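Side-chain contacts in LbaCas13a H328A (C2c2) (Lachnospiraceae bacterium NK4A179, PDB 5WLH), which is a CRISPR-Cas13a effector, here an engineered variant bound to pre-crRNA, that probably uses its guide to recognise RNA targets and cleaves RNA, favouring adenine: residues L592-L595 with K596-I599; R301-R304 with L305-L308; E711-L714 with K715-A719. All coordinates share one frame; numbering follows the deposited sequence.

Contact 1 of 3, residues L592-L595 with K596-I599; sequences LTDL and KDVI
Thr593 and Asp597 run side by side one turn apart, pointing the same way, and CG2 of Thr593 lies 3.8 Å from OD2 of Asp597. This is the i to i+4 spacing of an α-helix, here helix 588-602, which leads straight into an R-x4-H sequence of the kind that marks HEPN nuclease sites. The methyl is directed there because it stands anti to the backbone N, while OG1 bonds to the O of Val589, one turn earlier. Asp594 brings a second carboxylate near Asp597, with OD1 of Asp594 4.1 Å from OD2 of Asp597 and the two planes 46° apart. The oxygens of Asp597 have different cations: OD1 is 3.2 Å from NZ of Lys596 in a salt bridge, whereas OD2 has a long, weak ion pair with Lys618. The lysine chain curls round to its neighbour through bends at its outer torsions (chi3 74°, chi4 71°), and its NZ also bonds to the O of Leu530. Further out, Leu592, Leu595 and Ile599 carry the apolar side of the helix onto helix 486-517, where Leu513 meets all three. Asp594 O takes the amide of Val598 at 2.9 Å, and CG2 of Val598 sits 3.2 Å from that same Asp594 O.

Contact 2 of 3, residues R301-R304 with L305-L308; sequences RMRR and LVVL
Arg303 touches Val307 one turn along the helix, although its CB sets out away from 305-308. CG is anti to the backbone N (chi1 -180°), beside the carbonyl carbon, and the chain then bends about CB-CG (chi2 65°), which brings its far end back over the following turn. NE comes to 3.9 Å from CG2 of Val307, the two side chains crossing at about a right angle, and NH1 passes 4.4 Å from CG1 of Val306. Both of these methyls meet the guanidinium obliquely. Beyond them the tip leaves the α-helix, helix 292-311, and forms salt bridges, NH1 with Glu434 and NH2 with Asp330, and a cation-pi contact with Trp437. Arginine suits this place, since its long aliphatic part can lie among hydrocarbon while its planar head serves several partners at once. The amide of Val307 bonds to Arg303 O at 2.9 Å, and CG2 of Val307 is 3.4 Å from that same Arg303 O. Valine's branch at CB holds its methyls close to the helix; Val306 packs on Leu440 of helix 429-458. Leu308 and Leu305 instead reach Val386 of helix 357-388, and the amide of Leu308 bonds to Arg304 O at 2.8 Å.

Contact 3 of 3, residues E711-L714 with K715-A719; sequences ENEL and KFYNA. With nucleotides of chain B.
Glu711 to Lys715, Asn712 to Phe716, Glu713 to Tyr717 and Leu714 to Asn718 are joined by regular i to i+4 backbone bonds of helix 709-732. On the more open side of the helix Lys715 NZ forms a salt bridge with Glu711 OE1 at 3.0 Å, coming from 50° above the carboxylate plane; Glu711 is poorly ordered, so this pair is only loosely fixed. Glu713 lies alongside Tyr717, with its CG 3.4 Å from CE2 of the ring and its carboxylate tilted 21° from the ring plane. The ring's OH is hydrogen-bonded to NH1 of Arg692, and Phe716 CD2 lies over one ring face of Tyr717. Toward the RNA, Leu714, its CG anti to the backbone N (chi1 179°), places CD2 above the plane of the adenine, just outside its five-membered ring and 3.3 Å from N7 of A38 of chain B, while CD1 stays 3.6 Å from Asn718 ND2. Asn718 ND2 gives OP2 of A38 of chain B a bent hydrogen bond of 3.2 Å, and its OD1 accepts from Arg684, which would orient the amide. A neutral phosphate donor beside an apolar group at the base is consistent with a helix-borne surface for binding the pre-crRNA.

From the N terminus the chain meets contact 2 first, then contact 1, then contact 3. Each spans consecutive residues of one helix, so none closes a loop beyond a helical turn, and the three follow in series, neither nesting nor crossing. Contact 2 joins helix 292-311 to helices 327-335, 357-388 and 429-458. Contact 1 sets helix 588-602 against helix 486-517 and the much later helix 901-911, tying distant parts of the sequence together. Contact 3 brings helix 709-732 to the bound RNA and to helix 687-692. Contacts 2 and 3 lie on opposite sides of the chain's centre, their own centres about 73 Å apart.

Contact 1 of 3, residues L592-L595 with K596-I599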
ATOM      1  N   LEU A 592      17.476  27.772  12.622  1.00 27.37           N
ATOM      2  CA  LEU A 592      16.954  26.436  12.911  1.00 31.11           C
ATOM      3  C   LEU A 592      15.451  26.465  13.156  1.00 33.26           C
ATOM      4  O   LEU A 592      14.711  25.592  12.677  1.00 26.81           O
ATOM      5  CB  LEU A 592      17.669  25.854  14.129  1.00 28.47           C
ATOM      6  CG  LEU A 592      17.153  24.501  14.616  1.00 28.34           C
ATOM      7  CD1 LEU A 592      17.370  23.496  13.486  1.00 25.48           C
ATOM      8  CD2 LEU A 592      17.876  24.069  15.880  1.00 28.35           C
ATOM      9  N   THR A 593      14.984  27.470  13.898  1.00 29.32           N
ATOM     10  CA  THR A 593      13.573  27.568  14.240  1.00 30.73           C
ATOM     11  C   THR A 593      12.725  27.826  13.005  1.00 30.84           C
ATOM     12  O   THR A 593      11.612  27.299  12.882  1.00 33.06           O
ATOM     13  CB  THR A 593      13.375  28.676  15.286  1.00 36.58           C
ATOM     14  OG1 THR A 593      13.786  28.186  16.562  1.00 42.51           O
ATOM     15  CG2 THR A 593      11.913  29.098  15.363  1.00 38.89           C
ATOM     16  N   ASP A 594      13.241  28.612  12.065  1.00 28.55           N
ATOM     17  CA  ASP A 594      12.473  28.875  10.858  1.00 31.93           C
ATOM     18  C   ASP A 594      12.341  27.619  10.001  1.00 28.33           C
ATOM     19  O   ASP A 594      11.254  27.321   9.497  1.00 30.53           O
ATOM     20  CB  ASP A 594      13.110  30.010  10.076  1.00 32.44           C
ATOM     21  CG  ASP A 594      12.563  31.364  10.490  1.00 40.99           C
ATOM     22  OD1 ASP A 594      11.695  31.426  11.393  1.00 46.45           O
ATOM     23  OD2 ASP A 594      12.998  32.358   9.905  1.00 43.69           O
ATOM     24  N   LEU A 595      13.427  26.868   9.837  1.00 27.05           N
ATOM     25  CA  LEU A 595      13.340  25.611   9.094  1.00 25.20           C
ATOM     26  C   LEU A 595      12.392  24.628   9.773  1.00 25.65           C
ATOM     27  O   LEU A 595      11.594  23.957   9.103  1.00 23.95           O
ATOM     28  CB  LEU A 595      14.730  24.997   8.955  1.00 24.25           C
ATOM     29  CG  LEU A 595      15.700  25.795   8.086  1.00 24.37           C
ATOM     30  CD1 LEU A 595      17.054  25.118   8.176  1.00 27.16           C
ATOM     31  CD2 LEU A 595      15.239  25.884   6.640  1.00 26.35           C
ATOM     32  N   LYS A 596      12.479  24.522  11.102  1.00 22.93           N
ATOM     33  CA  LYS A 596      11.539  23.718  11.870  1.00 26.67           C
ATOM     34  C   LYS A 596      10.103  24.164  11.625  1.00 26.14           C
ATOM     35  O   LYS A 596       9.207  23.329  11.478  1.00 23.92           O
ATOM     36  CB  LYS A 596      11.878  23.821  13.360  1.00 27.32           C
ATOM     37  CG  LYS A 596      10.950  23.067  14.285  1.00 28.73           C
ATOM     38  CD  LYS A 596      11.200  23.452  15.744  1.00 33.76           C
ATOM     39  CE  LYS A 596      10.668  24.843  16.076  1.00 31.79           C
ATOM     40  NZ  LYS A 596       9.171  24.932  16.115  1.00 33.38           N
ATOM     41  N   ASP A 597       9.868  25.480  11.582  1.00 25.30           N
ATOM     42  CA  ASP A 597       8.526  25.999  11.337  1.00 23.82           C
ATOM     43  C   ASP A 597       8.034  25.684   9.928  1.00 23.09           C
ATOM     44  O   ASP A 597       6.838  25.460   9.729  1.00 21.82           O
ATOM     45  CB  ASP A 597       8.493  27.512  11.535  1.00 25.99           C
ATOM     46  CG  ASP A 597       8.575  27.915  12.984  1.00 36.17           C
ATOM     47  OD1 ASP A 597       8.410  27.040  13.860  1.00 37.10           O
ATOM     48  OD2 ASP A 597       8.815  29.119  13.240  1.00 38.17           O
ATOM     49  N   VAL A 598       8.912  25.749   8.921  1.00 21.27           N
ATOM     50  CA  VAL A 598       8.482  25.366   7.580  1.00 21.96           C
ATOM     51  C   VAL A 598       7.984  23.933   7.587  1.00 23.69           C
ATOM     52  O   VAL A 598       6.899  23.631   7.078  1.00 21.00           O
ATOM     53  CB  VAL A 598       9.614  25.536   6.556  1.00 22.70           C
ATOM     54  CG1 VAL A 598       9.103  25.083   5.192  1.00 24.80           C
ATOM     55  CG2 VAL A 598      10.075  26.981   6.507  1.00 24.48           C
ATOM     56  N   ILE A 599       8.776  23.032   8.170  1.00 21.72           N
ATOM     57  CA  ILE A 599       8.425  21.615   8.147  1.00 22.50           C
ATOM     58  C   ILE A 599       7.137  21.395   8.917  1.00 19.86           C
ATOM     59  O   ILE A 599       6.225  20.707   8.447  1.00 19.47           O
ATOM     60  CB  ILE A 599       9.572  20.761   8.713  1.00 20.89           C
ATOM     61  CG1 ILE A 599      10.802  20.863   7.818  1.00 20.46           C
ATOM     62  CG2 ILE A 599       9.155  19.264   8.875  1.00 22.98           C
ATOM     63  CD1 ILE A 599      12.060  20.308   8.479  1.00 20.94           C
TER

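Contact 2 of 3, residues R301-R304 with L305-L308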
ATOM      1  N   ARG A 301     -27.573  -5.823  23.835  1.00 23.29           N
ATOM      2  CA  ARG A 301     -28.508  -6.564  23.000  1.00 24.85           C
ATOM      3  C   ARG A 301     -27.788  -7.238  21.844  1.00 26.67           C
ATOM      4  O   ARG A 301     -28.106  -8.376  21.481  1.00 22.23           O
ATOM      5  CB  ARG A 301     -29.600  -5.642  22.474  1.00 22.05           C
ATOM      6  CG  ARG A 301     -30.545  -5.152  23.604  1.00 22.26           C
ATOM      7  CD  ARG A 301     -31.431  -4.029  23.131  1.00 27.20           C
ATOM      8  NE  ARG A 301     -31.975  -3.322  24.292  1.00 30.01           N
ATOM      9  CZ  ARG A 301     -33.002  -3.768  25.011  1.00 39.10           C
ATOM     10  NH1 ARG A 301     -33.595  -4.899  24.670  1.00 38.28           N
ATOM     11  NH2 ARG A 301     -33.447  -3.079  26.058  1.00 37.48           N
ATOM     12  N   MET A 302     -26.821  -6.544  21.246  1.00 26.01           N
ATOM     13  CA  MET A 302     -26.037  -7.174  20.187  1.00 20.25           C
ATOM     14  C   MET A 302     -25.206  -8.328  20.738  1.00 22.96           C
ATOM     15  O   MET A 302     -25.078  -9.374  20.090  1.00 25.26           O
ATOM     16  CB  MET A 302     -25.140  -6.127  19.520  1.00 20.66           C
ATOM     17  CG  MET A 302     -24.495  -6.616  18.254  1.00 23.77           C
ATOM     18  SD  MET A 302     -23.483  -5.316  17.483  1.00 23.38           S
ATOM     19  CE  MET A 302     -22.048  -5.358  18.535  1.00 23.13           C
ATOM     20  N   ARG A 303     -24.660  -8.169  21.948  1.00 22.63           N
ATOM     21  CA  ARG A 303     -23.920  -9.257  22.573  1.00 25.83           C
ATOM     22  C   ARG A 303     -24.813 -10.470  22.802  1.00 26.23           C
ATOM     23  O   ARG A 303     -24.381 -11.612  22.599  1.00 23.08           O
ATOM     24  CB  ARG A 303     -23.308  -8.781  23.888  1.00 24.82           C
ATOM     25  CG  ARG A 303     -22.506  -9.827  24.625  1.00 25.44           C
ATOM     26  CD  ARG A 303     -21.266 -10.232  23.831  1.00 28.67           C
ATOM     27  NE  ARG A 303     -20.703 -11.479  24.335  1.00 27.82           N
ATOM     28  CZ  ARG A 303     -19.625 -12.072  23.839  1.00 30.87           C
ATOM     29  NH1 ARG A 303     -18.975 -11.523  22.811  1.00 28.57           N
ATOM     30  NH2 ARG A 303     -19.209 -13.223  24.364  1.00 26.63           N
ATOM     31  N   ARG A 304     -26.059 -10.245  23.233  1.00 28.95           N
ATOM     32  CA  ARG A 304     -26.975 -11.369  23.442  1.00 27.25           C
ATOM     33  C   ARG A 304     -27.236 -12.115  22.140  1.00 27.52           C
ATOM     34  O   ARG A 304     -27.385 -13.344  22.137  1.00 26.49           O
ATOM     35  CB  ARG A 304     -28.289 -10.875  24.048  1.00 23.20           C
ATOM     36  CG  ARG A 304     -28.155 -10.514  25.510  1.00 26.72           C
ATOM     37  CD  ARG A 304     -29.522 -10.446  26.174  1.00 28.04           C
ATOM     38  NE  ARG A 304     -29.451  -9.802  27.482  1.00 28.77           N
ATOM     39  CZ  ARG A 304     -29.696  -8.516  27.681  1.00 32.28           C
ATOM     40  NH1 ARG A 304     -30.026  -7.743  26.651  1.00 28.16           N
ATOM     41  NH2 ARG A 304     -29.620  -8.007  28.904  1.00 32.86           N
ATOM     42  N   LEU A 305     -27.302 -11.397  21.019  1.00 23.79           N
ATOM     43  CA  LEU A 305     -27.473 -12.084  19.745  1.00 25.94           C
ATOM     44  C   LEU A 305     -26.293 -13.003  19.459  1.00 25.57           C
ATOM     45  O   LEU A 305     -26.475 -14.118  18.959  1.00 26.70           O
ATOM     46  CB  LEU A 305     -27.643 -11.083  18.610  1.00 23.74           C
ATOM     47  CG  LEU A 305     -28.983 -10.353  18.598  1.00 29.82           C
ATOM     48  CD1 LEU A 305     -28.990  -9.294  17.503  1.00 28.30           C
ATOM     49  CD2 LEU A 305     -30.118 -11.325  18.367  1.00 27.61           C
ATOM     50  N   VAL A 306     -25.072 -12.544  19.749  1.00 24.13           N
ATOM     51  CA  VAL A 306     -23.900 -13.394  19.541  1.00 25.25           C
ATOM     52  C   VAL A 306     -23.960 -14.599  20.469  1.00 28.85           C
ATOM     53  O   VAL A 306     -23.694 -15.739  20.062  1.00 25.12           O
ATOM     54  CB  VAL A 306     -22.606 -12.594  19.764  1.00 26.21           C
ATOM     55  CG1 VAL A 306     -21.379 -13.518  19.680  1.00 26.10           C
ATOM     56  CG2 VAL A 306     -22.499 -11.451  18.765  1.00 27.34           C
ATOM     57  N   VAL A 307     -24.296 -14.365  21.737  1.00 25.64           N
ATOM     58  CA  VAL A 307     -24.378 -15.481  22.673  1.00 26.84           C
ATOM     59  C   VAL A 307     -25.438 -16.477  22.210  1.00 27.15           C
ATOM     60  O   VAL A 307     -25.211 -17.697  22.205  1.00 30.33           O
ATOM     61  CB  VAL A 307     -24.656 -14.967  24.096  1.00 29.44           C
ATOM     62  CG1 VAL A 307     -25.024 -16.149  25.024  1.00 30.19           C
ATOM     63  CG2 VAL A 307     -23.439 -14.191  24.631  1.00 31.69           C
ATOM     64  N   LEU A 308     -26.608 -15.972  21.802  1.00 25.54           N
ATOM     65  CA  LEU A 308     -27.666 -16.841  21.293  1.00 28.42           C
ATOM     66  C   LEU A 308     -27.184 -17.671  20.111  1.00 32.02           C
ATOM     67  O   LEU A 308     -27.445 -18.879  20.033  1.00 30.06           O
ATOM     68  CB  LEU A 308     -28.882 -16.015  20.884  1.00 26.55           C
ATOM     69  CG  LEU A 308     -29.880 -16.761  20.003  1.00 28.84           C
ATOM     70  CD1 LEU A 308     -30.603 -17.830  20.820  1.00 28.23           C
ATOM     71  CD2 LEU A 308     -30.876 -15.805  19.345  1.00 27.84           C
TER

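Contact 3 of 3, residues E711-L714 with K715-A719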
ATOM      1  N   GLU A 711      39.506  -1.713 -16.025  1.00 59.26           N
ATOM      2  CA  GLU A 711      38.973  -0.583 -15.280  1.00 61.05           C
ATOM      3  C   GLU A 711      38.484   0.518 -16.215  1.00 54.97           C
ATOM      4  O   GLU A 711      37.500   1.194 -15.904  1.00 50.07           O
ATOM      5  CB  GLU A 711      40.026  -0.052 -14.317  1.00 68.00           C
ATOM      6  CG  GLU A 711      39.459   0.518 -13.031  1.00 75.97           C
ATOM      7  CD  GLU A 711      40.380   1.558 -12.420  1.00 82.82           C
ATOM      8  OE1 GLU A 711      39.884   2.495 -11.753  1.00 83.41           O
ATOM      9  OE2 GLU A 711      41.610   1.432 -12.611  1.00 85.73           O
ATOM     10  N   ASN A 712      39.138   0.708 -17.364  1.00 48.43           N
ATOM     11  CA  ASN A 712      38.662   1.706 -18.317  1.00 48.60           C
ATOM     12  C   ASN A 712      37.415   1.220 -19.036  1.00 44.01           C
ATOM     13  O   ASN A 712      36.510   2.010 -19.328  1.00 42.53           O
ATOM     14  CB  ASN A 712      39.755   2.049 -19.328  1.00 50.86           C
ATOM     15  CG  ASN A 712      40.765   3.022 -18.774  1.00 53.81           C
ATOM     16  OD1 ASN A 712      40.581   3.569 -17.684  1.00 56.48           O
ATOM     17  ND2 ASN A 712      41.848   3.234 -19.510  1.00 57.48           N
ATOM     18  N   GLU A 713      37.361  -0.074 -19.350  1.00 39.21           N
ATOM     19  CA  GLU A 713      36.149  -0.644 -19.925  1.00 41.10           C
ATOM     20  C   GLU A 713      34.972  -0.466 -18.977  1.00 36.85           C
ATOM     21  O   GLU A 713      33.875  -0.072 -19.392  1.00 34.92           O
ATOM     22  CB  GLU A 713      36.374  -2.123 -20.234  1.00 48.96           C
ATOM     23  CG  GLU A 713      35.308  -2.749 -21.106  1.00 58.75           C
ATOM     24  CD  GLU A 713      35.881  -3.642 -22.188  1.00 65.75           C
ATOM     25  OE1 GLU A 713      37.051  -4.069 -22.052  1.00 67.89           O
ATOM     26  OE2 GLU A 713      35.155  -3.921 -23.169  1.00 66.72           O
ATOM     27  N   LEU A 714      35.195  -0.730 -17.691  1.00 38.06           N
ATOM     28  CA  LEU A 714      34.133  -0.580 -16.705  1.00 38.97           C
ATOM     29  C   LEU A 714      33.715   0.878 -16.564  1.00 36.88           C
ATOM     30  O   LEU A 714      32.519   1.180 -16.488  1.00 38.03           O
ATOM     31  CB  LEU A 714      34.591  -1.141 -15.366  1.00 41.60           C
ATOM     32  CG  LEU A 714      33.570  -1.030 -14.244  1.00 38.37           C
ATOM     33  CD1 LEU A 714      32.273  -1.738 -14.640  1.00 39.11           C
ATOM     34  CD2 LEU A 714      34.158  -1.623 -12.979  1.00 40.40           C
ATOM     35  N   LYS A 715      34.684   1.795 -16.523  1.00 32.61           N
ATOM     36  CA  LYS A 715      34.352   3.217 -16.540  1.00 35.06           C
ATOM     37  C   LYS A 715      33.489   3.570 -17.746  1.00 35.20           C
ATOM     38  O   LYS A 715      32.524   4.330 -17.621  1.00 33.01           O
ATOM     39  CB  LYS A 715      35.623   4.069 -16.537  1.00 36.01           C
ATOM     40  CG  LYS A 715      36.280   4.242 -15.173  1.00 39.60           C
ATOM     41  CD  LYS A 715      37.231   5.433 -15.185  1.00 43.68           C
ATOM     42  CE  LYS A 715      38.436   5.201 -14.290  1.00 47.75           C
ATOM     43  NZ  LYS A 715      38.065   4.563 -12.998  1.00 51.52           N
ATOM     44  N   PHE A 716      33.817   3.029 -18.925  1.00 28.66           N
ATOM     45  CA  PHE A 716      33.051   3.374 -20.120  1.00 26.67           C
ATOM     46  C   PHE A 716      31.609   2.897 -20.023  1.00 30.69           C
ATOM     47  O   PHE A 716      30.674   3.658 -20.300  1.00 31.68           O
ATOM     48  CB  PHE A 716      33.690   2.796 -21.383  1.00 29.74           C
ATOM     49  CG  PHE A 716      32.801   2.917 -22.584  1.00 31.69           C
ATOM     50  CD1 PHE A 716      32.502   4.169 -23.104  1.00 32.56           C
ATOM     51  CD2 PHE A 716      32.215   1.797 -23.151  1.00 32.45           C
ATOM     52  CE1 PHE A 716      31.658   4.299 -24.195  1.00 31.31           C
ATOM     53  CE2 PHE A 716      31.364   1.912 -24.238  1.00 33.84           C
ATOM     54  CZ  PHE A 716      31.089   3.164 -24.768  1.00 33.11           C
ATOM     55  N   TYR A 717      31.403   1.625 -19.672  1.00 28.97           N
ATOM     56  CA  TYR A 717      30.033   1.117 -19.626  1.00 27.74           C
ATOM     57  C   TYR A 717      29.221   1.808 -18.534  1.00 25.98           C
ATOM     58  O   TYR A 717      28.021   2.046 -18.712  1.00 27.88           O
ATOM     59  CB  TYR A 717      30.034  -0.395 -19.433  1.00 31.54           C
ATOM     60  CG  TYR A 717      30.483  -1.103 -20.687  1.00 36.54           C
ATOM     61  CD1 TYR A 717      29.808  -0.918 -21.883  1.00 37.01           C
ATOM     62  CD2 TYR A 717      31.600  -1.919 -20.683  1.00 43.07           C
ATOM     63  CE1 TYR A 717      30.220  -1.548 -23.041  1.00 41.02           C
ATOM     64  CE2 TYR A 717      32.013  -2.560 -21.839  1.00 43.83           C
ATOM     65  CZ  TYR A 717      31.326  -2.366 -23.009  1.00 42.44           C
ATOM     66  OH  TYR A 717      31.741  -3.001 -24.163  1.00 43.30           O
ATOM     67  N   ASN A 718      29.862   2.145 -17.415  1.00 30.55           N
ATOM     68  CA  ASN A 718      29.200   2.918 -16.371  1.00 32.97           C
ATOM     69  C   ASN A 718      28.865   4.321 -16.860  1.00 31.42           C
ATOM     70  O   ASN A 718      27.790   4.850 -16.562  1.00 27.39           O
ATOM     71  CB  ASN A 718      30.092   2.990 -15.138  1.00 31.05           C
ATOM     72  CG  ASN A 718      30.087   1.696 -14.337  1.00 32.62           C
ATOM     73  OD1 ASN A 718      29.162   0.896 -14.449  1.00 31.50           O
ATOM     74  ND2 ASN A 718      31.122   1.489 -13.531  1.00 32.99           N
ATOM     75  N   ALA A 719      29.776   4.933 -17.617  1.00 29.84           N
ATOM     76  CA  ALA A 719      29.516   6.257 -18.172  1.00 28.38           C
ATOM     77  C   ALA A 719      28.372   6.211 -19.172  1.00 27.82           C
ATOM     78  O   ALA A 719      27.465   7.054 -19.141  1.00 26.72           O
ATOM     79  CB  ALA A 719      30.785   6.806 -18.831  1.00 28.59           C
TER
ATOM     80  P     A B  38      30.374   0.685  -9.834  1.00 40.05           P
ATOM     81  OP1   A B  38      30.705   0.889  -8.397  1.00 35.09           O
ATOM     82  OP2   A B  38      31.425   0.088 -10.711  1.00 38.40           O
ATOM     83  O5'   A B  38      29.112  -0.259 -10.011  1.00 39.87           O
ATOM     84  C5'   A B  38      28.515  -0.437 -11.291  1.00 38.82           C
ATOM     85  C4'   A B  38      28.140  -1.877 -11.534  1.00 44.17           C
ATOM     86  O4'   A B  38      29.299  -2.610 -12.015  1.00 44.83           O
ATOM     87  C3'   A B  38      27.638  -2.639 -10.307  1.00 44.73           C
ATOM     88  O3'   A B  38      26.665  -3.586 -10.718  1.00 41.99           O
ATOM     89  C2'   A B  38      28.872  -3.399  -9.851  1.00 47.53           C
ATOM     90  O2'   A B  38      28.588  -4.565  -9.106  1.00 50.20           O
ATOM     91  C1'   A B  38      29.517  -3.737 -11.189  1.00 47.28           C
ATOM     92  N9    A B  38      30.953  -4.007 -11.118  1.00 46.17           N
ATOM     93  C8    A B  38      31.963  -3.205 -10.655  1.00 48.54           C
ATOM     94  N7    A B  38      33.147  -3.763 -10.730  1.00 49.90           N
ATOM     95  C5    A B  38      32.893  -5.011 -11.287  1.00 49.56           C
ATOM     96  C6    A B  38      33.728  -6.088 -11.628  1.00 51.40           C
ATOM     97  N6    A B  38      35.048  -6.072 -11.449  1.00 52.16           N
ATOM     98  N1    A B  38      33.157  -7.191 -12.156  1.00 50.58           N
ATOM     99  C2    A B  38      31.829  -7.205 -12.334  1.00 50.52           C
ATOM    100  N3    A B  38      30.940  -6.257 -12.050  1.00 48.29           N
ATOM    101  C4    A B  38      31.546  -5.176 -11.528  1.00 48.84           C
TER